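PDB 6X23: mbSHANK1 protein from Monosiga brevicollis, which probably serves as a synaptic-type receptor adaptor or scaffold, its PDZ domain, the part described here, binding a peptide from the GIRK3 potassium channel. Local coordinates for residues L15-G20 and Q53-L59; R19-F24 and I85-D90; A40-W44 and S74-H78; D63-N69 and V92-R98. The contacts are given in a common frame with arbitrary orientation. Residue numbers count along the deposited sequence, not the author numbering.

Interaction 1: L15-G20 and Q53-L59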
loop_
_atom_site.group_PDB
_atom_site.type_symbol
_atom_site.label_atom_id
_atom_site.label_comp_id
_atom_site.label_asym_id
_atom_site.label_seq_id
_atom_site.Cartn_x
_atom_site.Cartn_y
_atom_site.Cartn_z
ATOM N N LEU A 15 2.615 8.803 3.127
ATOM C CA LEU A 15 2.992 8.879 1.722
ATOM C C LEU A 15 1.801 9.396 0.928
ATOM O O LEU A 15 0.654 9.092 1.270
ATOM C CB LEU A 15 3.378 7.505 1.170
ATOM C CG LEU A 15 4.729 6.849 1.308
ATOM C CD1 LEU A 15 5.032 6.659 2.740
ATOM C CD2 LEU A 15 4.622 5.498 0.613
ATOM N N ILE A 16 2.077 10.158 -0.138
ATOM C CA ILE A 16 1.079 10.633 -1.087
ATOM C C ILE A 16 1.555 10.274 -2.478
ATOM O O ILE A 16 2.708 10.544 -2.837
ATOM C CB ILE A 16 0.819 12.147 -0.986
ATOM C CG1 ILE A 16 0.347 12.509 0.425
ATOM C CG2 ILE A 16 -0.292 12.542 -1.930
ATOM C CD1 ILE A 16 0.106 13.981 0.641
ATOM N N ILE A 17 0.679 9.640 -3.251
ATOM C CA ILE A 17 1.016 9.048 -4.539
ATOM C C ILE A 17 -0.012 9.501 -5.563
ATOM O O ILE A 17 -1.223 9.327 -5.350
ATOM C CB ILE A 17 1.060 7.511 -4.469
ATOM C CG1 ILE A 17 1.674 7.042 -3.150
ATOM C CG2 ILE A 17 1.866 6.964 -5.612
ATOM C CD1 ILE A 17 1.799 5.524 -3.035
ATOM N N MET A 18 0.457 10.092 -6.662
ATOM C CA MET A 18 -0.367 10.468 -7.803
ATOM C C MET A 18 -0.561 9.222 -8.657
ATOM O O MET A 18 0.371 8.425 -8.811
ATOM C CB MET A 18 0.315 11.554 -8.637
ATOM C CG MET A 18 0.731 12.834 -7.893
ATOM S SD MET A 18 -0.598 13.880 -7.280
ATOM C CE MET A 18 0.277 15.163 -6.371
ATOM N N ARG A 19 -1.750 9.046 -9.221
ATOM C CA ARG A 19 -1.984 7.876 -10.058
ATOM C C ARG A 19 -1.276 8.050 -11.391
ATOM O O ARG A 19 -1.317 9.129 -11.982
ATOM C CB ARG A 19 -3.483 7.643 -10.290
ATOM C CG ARG A 19 -3.761 6.349 -11.051
ATOM C CD ARG A 19 -5.239 6.072 -11.213
ATOM N NE ARG A 19 -5.927 6.152 -9.939
ATOM C CZ ARG A 19 -6.392 5.100 -9.268
ATOM N NH1 ARG A 19 -6.239 3.879 -9.773
ATOM N NH2 ARG A 19 -7.021 5.272 -8.100
ATOM N N GLY A 20 -0.617 6.996 -11.858
ATOM C CA GLY A 20 -0.025 6.984 -13.180
ATOM C C GLY A 20 -1.043 6.559 -14.218
ATOM O O GLY A 20 -2.251 6.565 -13.980
ATOM N N GLN A 53 4.682 5.392 -10.143
ATOM C CA GLN A 53 4.417 6.518 -9.255
ATOM C C GLN A 53 4.629 6.189 -7.775
ATOM O O GLN A 53 5.023 7.079 -7.006
ATOM C CB GLN A 53 2.993 7.009 -9.486
ATOM C CG GLN A 53 2.814 7.755 -10.791
ATOM C CD GLN A 53 3.579 9.062 -10.800
ATOM O OE1 GLN A 53 3.928 9.605 -9.742
ATOM N NE2 GLN A 53 3.851 9.574 -11.992
ATOM N N ALA A 54 4.359 4.948 -7.346
ATOM C CA ALA A 54 4.590 4.596 -5.944
ATOM C C ALA A 54 6.068 4.663 -5.609
ATOM O O ALA A 54 6.458 5.280 -4.609
ATOM C CB ALA A 54 4.038 3.207 -5.621
ATOM N N ALA A 55 6.911 4.032 -6.436
ATOM C CA ALA A 55 8.353 4.119 -6.230
ATOM C C ALA A 55 8.789 5.565 -6.148
ATOM O O ALA A 55 9.613 5.923 -5.294
ATOM C CB ALA A 55 9.112 3.413 -7.355
ATOM N N ARG A 56 8.228 6.416 -7.016
ATOM C CA ARG A 56 8.584 7.832 -7.011
ATOM C C ARG A 56 8.186 8.501 -5.704
ATOM O O ARG A 56 8.862 9.430 -5.253
ATOM C CB ARG A 56 7.952 8.561 -8.200
ATOM C CG ARG A 56 8.600 9.921 -8.451
ATOM C CD ARG A 56 7.999 10.721 -9.616
ATOM N NE ARG A 56 8.974 10.837 -10.709
ATOM C CZ ARG A 56 9.663 11.940 -11.003
ATOM N NH1 ARG A 56 9.478 13.044 -10.288
ATOM N NH2 ARG A 56 10.540 11.936 -12.009
ATOM N N ALA A 57 7.104 8.051 -5.075
ATOM C CA ALA A 57 6.742 8.617 -3.789
ATOM C C ALA A 57 7.415 7.905 -2.631
ATOM O O ALA A 57 7.255 8.323 -1.479
ATOM C CB ALA A 57 5.234 8.591 -3.613
ATOM N N GLY A 58 8.164 6.841 -2.896
ATOM C CA GLY A 58 8.953 6.215 -1.855
ATOM C C GLY A 58 8.292 5.058 -1.164
ATOM O O GLY A 58 8.716 4.682 -0.067
ATOM N N LEU A 59 7.243 4.503 -1.745
ATOM C CA LEU A 59 6.741 3.225 -1.274
ATOM C C LEU A 59 7.818 2.176 -1.512
ATOM O O LEU A 59 8.526 2.228 -2.517
ATOM C CB LEU A 59 5.449 2.862 -2.019
ATOM C CG LEU A 59 4.711 1.713 -1.356
ATOM C CD1 LEU A 59 4.172 2.180 -0.008
ATOM C CD2 LEU A 59 3.599 1.185 -2.233
HETATM O O HOH W 1 3.665 9.784 -6.902
#

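Interaction 2: R19-F24 and I85-D90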
loop_
_atom_site.group_PDB
_atom_site.type_symbol
_atom_site.label_atom_id
_atom_site.label_comp_id
_atom_site.label_asym_id
_atom_site.label_seq_id
_atom_site.Cartn_x
_atom_site.Cartn_y
_atom_site.Cartn_z
ATOM N N ARG A 19 -1.750 9.046 -9.221
ATOM C CA ARG A 19 -1.984 7.876 -10.058
ATOM C C ARG A 19 -1.276 8.050 -11.391
ATOM O O ARG A 19 -1.317 9.129 -11.982
ATOM C CB ARG A 19 -3.483 7.643 -10.290
ATOM C CG ARG A 19 -3.761 6.349 -11.051
ATOM C CD ARG A 19 -5.239 6.072 -11.213
ATOM N NE ARG A 19 -5.927 6.152 -9.939
ATOM C CZ ARG A 19 -6.392 5.100 -9.268
ATOM N NH1 ARG A 19 -6.239 3.879 -9.773
ATOM N NH2 ARG A 19 -7.021 5.272 -8.100
ATOM N N GLY A 20 -0.617 6.996 -11.858
ATOM C CA GLY A 20 -0.025 6.984 -13.180
ATOM C C GLY A 20 -1.043 6.559 -14.218
ATOM O O GLY A 20 -2.251 6.565 -13.980
ATOM N N ASP A 21 -0.551 6.179 -15.388
ATOM C CA ASP A 21 -1.482 5.750 -16.424
ATOM C C ASP A 21 -1.723 4.254 -16.405
ATOM O O ASP A 21 -2.658 3.773 -17.058
ATOM C CB ASP A 21 -0.978 6.182 -17.796
ATOM C CG ASP A 21 -0.593 7.638 -17.827
ATOM O OD1 ASP A 21 -1.221 8.422 -17.083
ATOM O OD2 ASP A 21 0.345 7.995 -18.573
ATOM N N LYS A 22 -0.903 3.509 -15.680
ATOM C CA LYS A 22 -1.192 2.120 -15.372
ATOM C C LYS A 22 -1.515 1.938 -13.894
ATOM O O LYS A 22 -1.565 0.801 -13.411
ATOM C CB LYS A 22 -0.012 1.232 -15.775
ATOM C CG LYS A 22 0.498 1.460 -17.201
ATOM C CD LYS A 22 -0.088 0.451 -18.177
ATOM C CE LYS A 22 0.518 0.585 -19.575
ATOM N NZ LYS A 22 0.778 -0.724 -20.225
ATOM N N GLY A 23 -1.715 3.031 -13.158
ATOM C CA GLY A 23 -2.037 2.920 -11.752
ATOM C C GLY A 23 -1.012 3.555 -10.839
ATOM O O GLY A 23 -0.287 4.473 -11.248
ATOM N N PHE A 24 -0.953 3.063 -9.591
ATOM C CA PHE A 24 0.013 3.545 -8.612
ATOM C C PHE A 24 1.357 2.852 -8.776
ATOM O O PHE A 24 2.397 3.462 -8.500
ATOM C CB PHE A 24 -0.549 3.371 -7.194
ATOM C CG PHE A 24 -1.766 4.232 -6.938
ATOM C CD1 PHE A 24 -1.676 5.615 -7.010
ATOM C CD2 PHE A 24 -2.995 3.668 -6.693
ATOM C CE1 PHE A 24 -2.766 6.402 -6.819
ATOM C CE2 PHE A 24 -4.101 4.461 -6.506
ATOM C CZ PHE A 24 -3.983 5.828 -6.577
ATOM N N ILE A 85 -8.520 1.636 -2.908
ATOM C CA ILE A 85 -7.351 2.191 -3.572
ATOM C C ILE A 85 -7.694 2.576 -5.011
ATOM O O ILE A 85 -7.378 3.681 -5.465
ATOM C CB ILE A 85 -6.177 1.205 -3.481
ATOM C CG1 ILE A 85 -5.635 1.238 -2.042
ATOM C CG2 ILE A 85 -5.129 1.561 -4.527
ATOM C CD1 ILE A 85 -4.530 0.261 -1.736
ATOM N N LYS A 86 -8.406 1.705 -5.725
ATOM C CA LYS A 86 -8.761 2.030 -7.105
ATOM C C LYS A 86 -9.770 3.168 -7.193
ATOM O O LYS A 86 -9.803 3.873 -8.218
ATOM C CB LYS A 86 -9.308 0.794 -7.823
ATOM C CG LYS A 86 -8.285 -0.329 -7.919
ATOM C CD LYS A 86 -8.939 -1.665 -8.188
ATOM C CE LYS A 86 -8.078 -2.468 -9.142
ATOM N NZ LYS A 86 -8.235 -3.944 -8.978
ATOM N N ARG A 87 -10.580 3.366 -6.136
ATOM C CA ARG A 87 -11.646 4.355 -6.115
ATOM C C ARG A 87 -11.189 5.695 -5.562
ATOM O O ARG A 87 -11.998 6.647 -5.486
ATOM C CB ARG A 87 -12.819 3.818 -5.313
ATOM C CG ARG A 87 -13.565 2.766 -6.080
ATOM C CD ARG A 87 -14.702 2.163 -5.262
ATOM N NE ARG A 87 -15.719 3.157 -4.957
ATOM C CZ ARG A 87 -16.659 3.523 -5.811
ATOM N NH1 ARG A 87 -16.681 2.950 -7.007
ATOM N NH2 ARG A 87 -17.569 4.443 -5.472
ATOM N N SER A 88 -9.907 5.786 -5.184
ATOM C CA SER A 88 -9.374 6.983 -4.548
ATOM C C SER A 88 -9.218 8.122 -5.533
ATOM O O SER A 88 -9.039 9.267 -5.106
ATOM C CB SER A 88 -8.033 6.683 -3.895
ATOM O OG SER A 88 -7.595 7.779 -3.128
ATOM N N GLY A 89 -9.297 7.838 -6.830
ATOM C CA GLY A 89 -9.158 8.877 -7.823
ATOM C C GLY A 89 -7.723 9.079 -8.248
ATOM O O GLY A 89 -6.930 8.138 -8.341
ATOM N N ASP A 90 -7.366 10.320 -8.501
ATOM C CA ASP A 90 -6.054 10.553 -9.066
ATOM C C ASP A 90 -4.961 10.537 -8.016
ATOM O O ASP A 90 -3.802 10.275 -8.352
ATOM C CB ASP A 90 -6.063 11.871 -9.836
ATOM C CG ASP A 90 -6.729 11.722 -11.177
ATOM O OD1 ASP A 90 -6.787 10.557 -11.662
ATOM O OD2 ASP A 90 -7.183 12.745 -11.738
#

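Interaction 3: A40-W44 and S74-H78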
loop_
_atom_site.group_PDB
_atom_site.type_symbol
_atom_site.label_atom_id
_atom_site.label_comp_id
_atom_site.label_asym_id
_atom_site.label_seq_id
_atom_site.Cartn_x
_atom_site.Cartn_y
_atom_site.Cartn_z
ATOM N N ALA A 40 -5.006 -6.378 14.414
ATOM C CA ALA A 40 -4.914 -6.949 13.072
ATOM C C ALA A 40 -3.457 -7.084 12.654
ATOM O O ALA A 40 -2.579 -7.259 13.503
ATOM C CB ALA A 40 -5.676 -6.091 12.081
ATOM N N GLN A 41 -3.203 -7.019 11.346
ATOM C CA GLN A 41 -1.845 -6.831 10.844
ATOM C C GLN A 41 -1.895 -6.085 9.513
ATOM O O GLN A 41 -1.345 -4.983 9.405
ATOM C CB GLN A 41 -1.104 -8.170 10.724
ATOM C CG GLN A 41 0.405 -8.024 10.496
ATOM C CD GLN A 41 1.186 -7.632 11.756
ATOM O OE1 GLN A 41 0.618 -7.173 12.742
ATOM N NE2 GLN A 41 2.498 -7.787 11.707
ATOM N N GLY A 42 -2.548 -6.660 8.503
ATOM C CA GLY A 42 -2.994 -5.904 7.346
ATOM C C GLY A 42 -2.267 -6.271 6.058
ATOM O O GLY A 42 -1.363 -7.108 6.027
ATOM N N GLN A 43 -2.700 -5.619 4.974
ATOM C CA GLN A 43 -2.131 -5.855 3.656
ATOM C C GLN A 43 -0.723 -5.289 3.598
ATOM O O GLN A 43 -0.317 -4.531 4.462
ATOM C CB GLN A 43 -2.991 -5.207 2.572
ATOM C CG GLN A 43 -4.467 -5.454 2.743
ATOM C CD GLN A 43 -4.788 -6.925 2.794
ATOM O OE1 GLN A 43 -4.557 -7.655 1.826
ATOM N NE2 GLN A 43 -5.292 -7.382 3.939
ATOM N N TRP A 44 0.022 -5.638 2.554
ATOM C CA TRP A 44 1.384 -5.131 2.463
ATOM C C TRP A 44 1.878 -5.107 1.020
ATOM O O TRP A 44 1.344 -5.780 0.137
ATOM C CB TRP A 44 2.338 -5.938 3.343
ATOM C CG TRP A 44 2.321 -7.395 3.095
ATOM C CD1 TRP A 44 1.409 -8.297 3.560
ATOM C CD2 TRP A 44 3.285 -8.145 2.346
ATOM N NE1 TRP A 44 1.733 -9.564 3.122
ATOM C CE2 TRP A 44 2.884 -9.497 2.382
ATOM C CE3 TRP A 44 4.446 -7.802 1.645
ATOM C CZ2 TRP A 44 3.603 -10.505 1.744
ATOM C CZ3 TRP A 44 5.159 -8.802 1.017
ATOM C CH2 TRP A 44 4.734 -10.139 1.066
ATOM N N SER A 74 -6.084 -1.269 8.586
ATOM C CA SER A 74 -5.193 -2.357 8.973
ATOM C C SER A 74 -5.927 -3.680 9.194
ATOM O O SER A 74 -5.294 -4.739 9.191
ATOM C CB SER A 74 -4.449 -1.955 10.236
ATOM O OG SER A 74 -5.349 -1.335 11.144
ATOM N N PHE A 75 -7.244 -3.641 9.354
ATOM C CA PHE A 75 -8.064 -4.794 9.697
ATOM C C PHE A 75 -9.085 -5.121 8.611
ATOM O O PHE A 75 -10.153 -5.650 8.906
ATOM C CB PHE A 75 -8.788 -4.538 11.014
ATOM C CG PHE A 75 -9.842 -3.469 10.922
ATOM C CD1 PHE A 75 -9.501 -2.152 10.619
ATOM C CD2 PHE A 75 -11.173 -3.771 11.152
ATOM C CE1 PHE A 75 -10.473 -1.160 10.535
ATOM C CE2 PHE A 75 -12.142 -2.787 11.080
ATOM C CZ PHE A 75 -11.791 -1.482 10.767
ATOM N N TRP A 76 -8.793 -4.803 7.361
ATOM C CA TRP A 76 -9.772 -4.976 6.306
ATOM C C TRP A 76 -9.448 -6.206 5.478
ATOM O O TRP A 76 -8.391 -6.827 5.616
ATOM C CB TRP A 76 -9.813 -3.758 5.395
ATOM C CG TRP A 76 -10.415 -2.554 5.979
ATOM C CD1 TRP A 76 -10.666 -2.310 7.287
ATOM C CD2 TRP A 76 -10.843 -1.400 5.262
ATOM N NE1 TRP A 76 -11.225 -1.061 7.434
ATOM C CE2 TRP A 76 -11.349 -0.490 6.195
ATOM C CE3 TRP A 76 -10.836 -1.048 3.920
ATOM C CZ2 TRP A 76 -11.849 0.746 5.826
ATOM C CZ3 TRP A 76 -11.331 0.170 3.562
ATOM C CH2 TRP A 76 -11.830 1.055 4.504
ATOM N N SER A 77 -10.386 -6.548 4.601
ATOM C CA SER A 77 -10.181 -7.588 3.611
ATOM C C SER A 77 -9.327 -7.063 2.470
ATOM O O SER A 77 -9.341 -5.870 2.161
ATOM C CB SER A 77 -11.512 -8.038 3.043
ATOM O OG SER A 77 -12.108 -6.930 2.393
ATOM N N HIS A 78 -8.614 -7.978 1.810
ATOM C CA HIS A 78 -7.782 -7.576 0.686
ATOM C C HIS A 78 -8.572 -6.835 -0.379
ATOM O O HIS A 78 -8.025 -5.950 -1.041
ATOM C CB HIS A 78 -7.099 -8.785 0.049
ATOM C CG HIS A 78 -6.171 -8.428 -1.074
ATOM N ND1 HIS A 78 -4.881 -7.984 -0.868
ATOM C CD2 HIS A 78 -6.346 -8.456 -2.418
ATOM C CE1 HIS A 78 -4.304 -7.750 -2.035
ATOM N NE2 HIS A 78 -5.168 -8.034 -2.992
#

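Interaction 4: D63-N69 and V92-R98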
loop_
_atom_site.group_PDB
_atom_site.type_symbol
_atom_site.label_atom_id
_atom_site.label_comp_id
_atom_site.label_asym_id
_atom_site.label_seq_id
_atom_site.Cartn_x
_atom_site.Cartn_y
_atom_site.Cartn_z
ATOM N N ASP A 63 6.721 -2.492 2.929
ATOM C CA ASP A 63 5.839 -1.519 3.559
ATOM C C ASP A 63 4.478 -2.149 3.804
ATOM O O ASP A 63 3.882 -2.733 2.897
ATOM C CB ASP A 63 5.678 -0.275 2.683
ATOM C CG ASP A 63 6.882 0.640 2.712
ATOM O OD1 ASP A 63 7.720 0.592 3.644
ATOM O OD2 ASP A 63 6.980 1.447 1.778
ATOM N N ARG A 64 3.995 -2.030 5.031
ATOM C CA ARG A 64 2.716 -2.592 5.439
ATOM C C ARG A 64 1.690 -1.478 5.563
ATOM O O ARG A 64 1.963 -0.447 6.180
ATOM C CB ARG A 64 2.844 -3.343 6.767
ATOM C CG ARG A 64 1.511 -3.790 7.332
ATOM C CD ARG A 64 1.713 -4.777 8.459
ATOM N NE ARG A 64 2.426 -4.195 9.584
ATOM C CZ ARG A 64 1.817 -3.558 10.570
ATOM N NH1 ARG A 64 0.499 -3.429 10.542
ATOM N NH2 ARG A 64 2.521 -3.056 11.575
ATOM N N LEU A 65 0.512 -1.701 4.998
ATOM C CA LEU A 65 -0.521 -0.687 4.893
ATOM C C LEU A 65 -1.223 -0.506 6.232
ATOM O O LEU A 65 -1.757 -1.466 6.796
ATOM C CB LEU A 65 -1.517 -1.099 3.817
ATOM C CG LEU A 65 -2.493 -0.009 3.390
ATOM C CD1 LEU A 65 -1.783 1.339 3.195
ATOM C CD2 LEU A 65 -3.199 -0.417 2.113
ATOM N N LEU A 66 -1.230 0.721 6.742
ATOM C CA LEU A 66 -1.933 1.037 7.969
ATOM C C LEU A 66 -3.135 1.944 7.740
ATOM O O LEU A 66 -4.217 1.684 8.275
ATOM C CB LEU A 66 -0.972 1.691 8.951
ATOM C CG LEU A 66 -0.172 0.810 9.915
ATOM C CD1 LEU A 66 0.427 -0.410 9.244
ATOM C CD2 LEU A 66 0.941 1.653 10.534
ATOM N N GLU A 67 -2.976 3.025 6.982
ATOM C CA GLU A 67 -4.073 3.957 6.755
ATOM C C GLU A 67 -4.156 4.277 5.271
ATOM O O GLU A 67 -3.140 4.423 4.589
ATOM C CB GLU A 67 -3.922 5.275 7.537
ATOM C CG GLU A 67 -3.788 5.159 9.063
ATOM C CD GLU A 67 -3.703 6.526 9.740
ATOM O OE1 GLU A 67 -3.675 7.556 9.022
ATOM O OE2 GLU A 67 -3.650 6.578 10.993
ATOM N N LEU A 68 -5.383 4.407 4.794
ATOM C CA LEU A 68 -5.701 4.789 3.431
ATOM C C LEU A 68 -6.564 6.032 3.532
ATOM O O LEU A 68 -7.652 5.978 4.109
ATOM C CB LEU A 68 -6.443 3.653 2.732
ATOM C CG LEU A 68 -7.068 3.871 1.365
ATOM C CD1 LEU A 68 -5.963 4.118 0.387
ATOM C CD2 LEU A 68 -7.817 2.623 0.995
ATOM N N ASN A 69 -6.071 7.149 3.008
ATOM C CA ASN A 69 -6.776 8.429 3.078
ATOM C C ASN A 69 -7.234 8.725 4.508
ATOM O O ASN A 69 -8.403 9.007 4.783
ATOM C CB ASN A 69 -7.947 8.462 2.097
ATOM C CG ASN A 69 -7.488 8.509 0.608
ATOM O OD1 ASN A 69 -6.359 8.906 0.285
ATOM N ND2 ASN A 69 -8.389 8.125 -0.294
ATOM N N VAL A 92 -3.831 9.269 -3.901
ATOM C CA VAL A 92 -4.079 8.396 -2.762
ATOM C C VAL A 92 -3.085 8.790 -1.690
ATOM O O VAL A 92 -1.994 9.277 -1.989
ATOM C CB VAL A 92 -3.926 6.891 -3.122
ATOM C CG1 VAL A 92 -2.469 6.516 -3.261
ATOM C CG2 VAL A 92 -4.576 6.005 -2.114
ATOM N N ALA A 93 -3.460 8.579 -0.438
ATOM C CA ALA A 93 -2.553 8.748 0.685
ATOM C C ALA A 93 -2.541 7.473 1.510
ATOM O O ALA A 93 -3.592 6.875 1.780
ATOM C CB ALA A 93 -2.948 9.928 1.569
ATOM N N PHE A 94 -1.330 7.063 1.884
ATOM C CA PHE A 94 -1.060 5.882 2.687
ATOM C C PHE A 94 -0.311 6.319 3.930
ATOM O O PHE A 94 0.552 7.203 3.863
ATOM C CB PHE A 94 -0.197 4.858 1.927
ATOM C CG PHE A 94 -0.890 4.221 0.750
ATOM C CD1 PHE A 94 -2.206 3.813 0.839
ATOM C CD2 PHE A 94 -0.227 4.052 -0.456
ATOM C CE1 PHE A 94 -2.845 3.224 -0.243
ATOM C CE2 PHE A 94 -0.874 3.484 -1.549
ATOM C CZ PHE A 94 -2.186 3.074 -1.432
ATOM N N ARG A 95 -0.645 5.705 5.057
ATOM C CA ARG A 95 0.266 5.586 6.183
ATOM C C ARG A 95 0.678 4.126 6.291
ATOM O O ARG A 95 -0.176 3.240 6.251
ATOM C CB ARG A 95 -0.391 6.055 7.476
ATOM C CG ARG A 95 0.510 6.022 8.694
ATOM C CD ARG A 95 -0.214 6.599 9.862
ATOM N NE ARG A 95 0.709 6.860 10.955
ATOM C CZ ARG A 95 0.324 7.370 12.121
ATOM N NH1 ARG A 95 -0.960 7.649 12.320
ATOM N NH2 ARG A 95 1.214 7.590 13.089
ATOM N N ILE A 96 1.972 3.870 6.417
ATOM C CA ILE A 96 2.501 2.514 6.384
ATOM C C ILE A 96 3.490 2.304 7.520
ATOM O O ILE A 96 4.003 3.251 8.113
ATOM C CB ILE A 96 3.184 2.194 5.047
ATOM C CG1 ILE A 96 4.286 3.233 4.758
ATOM C CG2 ILE A 96 2.127 2.064 3.961
ATOM C CD1 ILE A 96 5.718 2.761 5.108
ATOM N N ALA A 97 3.784 1.029 7.769
ATOM C CA ALA A 97 4.773 0.605 8.754
ATOM C C ALA A 97 5.919 -0.090 8.031
ATOM O O ALA A 97 5.686 -0.941 7.171
ATOM C CB ALA A 97 4.145 -0.317 9.804
ATOM N N ARG A 98 7.148 0.274 8.383
ATOM C CA ARG A 98 8.337 -0.105 7.641
ATOM C C ARG A 98 9.381 -0.648 8.598
ATOM O O ARG A 98 9.674 -0.033 9.625
ATOM C CB ARG A 98 8.895 1.103 6.869
ATOM C CG ARG A 98 10.297 0.995 6.395
ATOM C CD ARG A 98 10.608 2.162 5.498
ATOM N NE ARG A 98 9.692 2.249 4.356
ATOM C CZ ARG A 98 9.529 3.341 3.598
ATOM N NH1 ARG A 98 10.204 4.455 3.859
ATOM N NH2 ARG A 98 8.689 3.331 2.569
#

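Interaction 1: L15-G20 and Q53-L59
A helix can lie against the edge strand of a sheet without one direct hydrogen bond between them, and this pair illustrates how. The short axes of strand 15-18 and helix 53-57 approach to 7.5 Å and run at 146° to each other, a distance made possible by small helix residues. Apolar packing does most of the work. Leu15 CD2 meets Leu59 CD1 at 3.4 Å, while the Ile17 side chain settles on two alanines of the helix, with CG1 3.9 Å from Ala57 CB and CD1 4.1 Å from Ala54 CB. Strand carbonyls also rest on aliphatic carbon: Ile16 O lies 3.3 Å from Ala57 CB, and Met18 O 3.1 Å from Gln53 CB. The polar link is indirect. One water accepts from Met18 N (3.2 Å) and donates to both Gln53 O (3.0 Å) and Gln53 OE1 (2.9 Å), joining strand backbone to the first helical turn. The helix closes in a Schellman motif, in which Gly58, with positive phi, donates N to Ala55 O at 2.9 Å, and Leu59 N reaches Ala54 O at 3.1 Å; this turn brings Leu59 round to Leu15 and to Val45 and Val48 of strand 44-48. A short helix set against the first strand, with Ala54 and the Leu59 that follows the helix both buried, is a standard element of the PDZ fold.

Interaction 2: R19-F24 and I85-D90
Arginine is well suited to gathering several backbone carbonyls at the end of a helix, and Arg19 does so with an extended start to its side chain. Gly89 O accepts twice, from Arg19 NE at 2.7 Å and from Arg19 NH2 at 2.9 Å. The same Arg19 NH2 also donates to Ile85 O (3.1 Å), a carbonyl in the last turn of helix 78-87 that takes only a weak bond from Ser88 N (3.3 Å) within its own segment. Arg19 N is satisfied by Asp90 O at 2.5 Å, which extends the pairing of strands 10-18 and 91-99 beyond Ile17 and Val92. The segment 19-24 carries the start of the GFGF signature of the PDZ carboxylate-binding loop, which Gly20 N helps to fold by donating to Gly23 O at 2.6 Å; Gly23 itself has a positive phi. From this loop the backbone of Phe24 hydrogen-bonds the bound peptide, as does Lys22 O with a basic peptide side chain. The Phe24 ring turns inward to the helix, presenting its edge to Ile85 O (CE2 to O 3.5 Å) and touching Ile85 CG2 with CE2 at 3.7 Å, while Ile85 also packs on an apolar side chain of the peptide. Beyond the helix end, Ser88 OG is engaged by Val91 O and Asn69 ND2, and the chain leaves the helical conformation at Gly89, where phi is positive, and turns through Asp90 into strand 91-99.

Interaction 3: A40-W44 and S74-H78
The loop leading into helix 78-87 is held against segment 40-44 by close packing around one carbonyl and by a single hydrogen bond between side chains. At Ser74 it is the carbonyl that counts: Ser74 O lies 3.2 Å from Ala40 CB and 3.2 Å from Gly42 CA, so close that a beta carbon on Gly42 would collide with it, while Ser74 OG turns to Asp72. Phe75 adds apolar packing, its CB 3.6 Å from Ala40 CB, although the ring end leads off from the 40-44 segment. Trp76 offers its backbone, with Trp76 O 3.6 Å from Gln43 NE2; its indole instead rests on helix 78-87, touching Val81 and forming a cation-pi contact with Lys80. Ser77 is the N-cap of that helix, its OG bonded to Lys80 N. His78 then opens the helix at the position where class I PDZ domains carry the histidine that reads a peptide hydroxyl. Here His78 NE2 hydrogen-bonds a polar side chain of the bound peptide, and His78 ND1 donates to Gln43 OE1 at 2.7 Å, with the acceptor near the ring plane, consistent with a set orientation of the imidazole. The other end of that amide, Gln43 NE2, is bonded to Ala31 O.

Interaction 4: D63-N69 and V92-R98
Strands 64-68 and 92-98 form the antiparallel centre of the PDZ sheet and lay its hydrophobic floor beneath helix 78-87. Leu65 CD1 meets Phe94 CD1 at 3.4 Å, and Leu68 CD1 contacts Phe94 CE1 (3.3 Å) and Val92 CG2 (3.4 Å); Ile85 of the helix covers Leu68 and Phe94. Arg64 and Ala97 make a hydrogen-bonded pair, Arg64 N to Ala97 O 2.9 Å and Ala97 N to Arg64 O 2.8 Å. The register then slips by one at a classic beta bulge, where Leu66 N (2.8 Å) and Glu67 N (2.9 Å) both donate to Arg95 O. Arg95 N returns to Glu67 O at 2.8 Å, and a salt bridge, Arg95 NH1 to Glu67 OE2 at 3.2 Å, spans this pair. At one end Asn69 N binds Ala93 O (2.8 Å) and Asn69 OD1 accepts from Ala93 N (3.0 Å). At the other, Arg98 grips Asp63 in a bidentate salt bridge, NE to OD1 and NH2 to OD2 both 2.7 Å, while Asp63 OD2 also accepts from Gln60 N.

Two of the contacts flank the peptide groove, which in PDZ domains lies between strand 26-29 and helix 78-87. Interaction 2 anchors the carboxylate-binding loop to the end of helix 78-87 and interaction 3 sets the histidine at its start; their centres lie about 20 Å apart, both reaching the bound peptide. The centre of interaction 4 lies about 5 Å from that of the chain, and it touches all the others: Leu15 N bonds Phe94 O at 2.7 Å, Asn69 ND2 meets Ser88 OG at 3.0 Å, and Leu65 N meets Gln43 O at 3.0 Å. Interactions 1 and 2 share Arg19 and Gly20, and Ala54 N joins Phe24 O at 2.7 Å, tying the short helix to the peptide-binding loop.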